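Local coordinates for CYTH domain-containing protein (PDB 2EEN) that is of unknown function but, as a dimeric CYTH-domain protein, probably acts on a triphosphate-bearing substrate within its antiparallel beta-barrel-like fold, at residues P38-F42 / S43-E47. Sequence-based numbering, arbitrary orientation.
Sequences PCRDF and SKTDE
From the loop before the short helix, R40, with chi1 at 59° and its chain extended from CG to NE, reaches E47 just beyond it; E47 sets CG anti to its carbonyl carbon (chi1 -67°) and runs out extended to its carboxylate. Arginine suits the place, offering two nitrogens side-on, NE to OE1 at 2.8 Å and NH2 to OE2 at 2.8 Å, the two planes only 9° apart. The short hydroxyl side chain of T45 donates OG1 to the anti lone pair of E47 OE1 at 2.6 Å, helping R40 to fix the carboxylate's rotation; OE2 also bonds Y66 OH. The single helical turn 42-45 joins strands 23-36 and 48-56, neighbours in the antiparallel CYTH sheet. D41 is its N-cap, an aspartate whose OD1 accepts from the otherwise unpartnered S43 N at 3.0 Å. At the far end E47 N bonds F42 O at 3.1 Å. The F42 ring, nonpolar and buried, lies with CD1 against E47 CB at 3.4 Å and packs on L99 of the second subunit, where R98 O accepts from R40 NH2 and C39 forms the interchain disulfide with its counterpart. With an alanine in place of E47, R40 would probably lose its counter-charge, and the T45 and Y66 hydroxyls their shared partner.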
loop_
_atom_site.group_PDB
_atom_site.type_symbol
_atom_site.label_atom_id
_atom_site.label_comp_id
_atom_site.label_asym_id
_atom_site.label_seq_id
_atom_site.Cartn_x
_atom_site.Cartn_y
_atom_site.Cartn_z
ATOM N N PRO A 38 0.504 12.304 7.661
ATOM C CA PRO A 38 0.985 13.652 7.347
ATOM C C PRO A 38 0.021 14.783 7.690
ATOM O O PRO A 38 0.449 15.912 7.933
ATOM C CB PRO A 38 1.254 13.574 5.845
ATOM C CG PRO A 38 0.212 12.587 5.372
ATOM C CD PRO A 38 0.314 11.507 6.437
ATOM N N CYS A 39 -1.270 14.474 7.734
ATOM C CA CYS A 39 -2.292 15.484 7.972
ATOM C C CYS A 39 -3.048 15.413 9.291
ATOM O O CYS A 39 -3.597 16.414 9.749
ATOM C CB CYS A 39 -3.313 15.431 6.833
ATOM S SG CYS A 39 -2.626 15.073 5.186
ATOM N N ARG A 40 -3.114 14.232 9.889
ATOM C CA ARG A 40 -3.828 14.092 11.145
ATOM C C ARG A 40 -3.001 13.326 12.156
ATOM O O ARG A 40 -2.077 12.601 11.801
ATOM C CB ARG A 40 -5.180 13.412 10.922
ATOM C CG ARG A 40 -5.117 12.029 10.301
ATOM C CD ARG A 40 -6.529 11.456 10.155
ATOM N NE ARG A 40 -6.518 10.047 9.774
ATOM C CZ ARG A 40 -6.681 9.592 8.534
ATOM N NH1 ARG A 40 -6.880 10.432 7.522
ATOM N NH2 ARG A 40 -6.633 8.285 8.305
ATOM N N ASP A 41 -3.337 13.504 13.426
ATOM C CA ASP A 41 -2.610 12.852 14.497
ATOM C C ASP A 41 -3.260 11.518 14.814
ATOM O O ASP A 41 -4.317 11.477 15.449
ATOM C CB ASP A 41 -2.627 13.739 15.740
ATOM C CG ASP A 41 -1.662 13.263 16.804
ATOM O OD1 ASP A 41 -1.212 12.101 16.717
ATOM O OD2 ASP A 41 -1.359 14.049 17.730
ATOM N N PHE A 42 -2.631 10.433 14.373
ATOM C CA PHE A 42 -3.174 9.104 14.619
ATOM C C PHE A 42 -3.386 8.821 16.088
ATOM O O PHE A 42 -4.255 8.035 16.442
ATOM C CB PHE A 42 -2.265 8.015 14.057
ATOM C CG PHE A 42 -2.419 7.779 12.587
ATOM C CD1 PHE A 42 -3.594 8.118 11.921
ATOM C CD2 PHE A 42 -1.408 7.142 11.877
ATOM C CE1 PHE A 42 -3.767 7.822 10.571
ATOM C CE2 PHE A 42 -1.564 6.839 10.529
ATOM C CZ PHE A 42 -2.750 7.179 9.872
ATOM N N SER A 43 -2.590 9.445 16.948
ATOM C CA SER A 43 -2.741 9.208 18.378
ATOM C C SER A 43 -4.055 9.793 18.892
ATOM O O SER A 43 -4.567 9.364 19.925
ATOM C CB SER A 43 -1.547 9.785 19.150
ATOM O OG SER A 43 -1.454 11.187 19.013
ATOM N N LYS A 44 -4.607 10.759 18.162
ATOM C CA LYS A 44 -5.868 11.388 18.542
ATOM C C LYS A 44 -7.064 10.682 17.909
ATOM O O LYS A 44 -8.173 10.718 18.440
ATOM C CB LYS A 44 -5.879 12.862 18.124
ATOM C CG LYS A 44 -4.936 13.743 18.924
ATOM C CD LYS A 44 -5.349 13.811 20.383
ATOM C CE LYS A 44 -4.425 14.736 21.165
ATOM N NZ LYS A 44 -4.411 16.108 20.583
ATOM N N THR A 45 -6.839 10.039 16.767
ATOM C CA THR A 45 -7.908 9.339 16.065
ATOM C C THR A 45 -7.872 7.829 16.319
ATOM O O THR A 45 -8.743 7.090 15.852
ATOM C CB THR A 45 -7.820 9.593 14.558
ATOM O OG1 THR A 45 -6.545 9.145 14.085
ATOM C CG2 THR A 45 -7.973 11.079 14.258
ATOM N N ASP A 46 -6.861 7.395 17.063
ATOM C CA ASP A 46 -6.670 5.995 17.424
ATOM C C ASP A 46 -6.494 5.095 16.212
ATOM O O ASP A 46 -7.017 3.984 16.150
ATOM C CB ASP A 46 -7.835 5.506 18.288
ATOM C CG ASP A 46 -7.544 4.179 18.961
ATOM O OD1 ASP A 46 -6.358 3.886 19.223
ATOM O OD2 ASP A 46 -8.506 3.435 19.250
ATOM N N GLU A 47 -5.737 5.587 15.244
ATOM C CA GLU A 47 -5.459 4.823 14.039
ATOM C C GLU A 47 -3.984 4.450 14.043
ATOM O O GLU A 47 -3.207 4.964 14.841
ATOM C CB GLU A 47 -5.742 5.669 12.812
ATOM C CG GLU A 47 -7.183 6.006 12.607
ATOM C CD GLU A 47 -7.342 7.014 11.498
ATOM O OE1 GLU A 47 -7.167 8.222 11.766
ATOM O OE2 GLU A 47 -7.609 6.600 10.358
#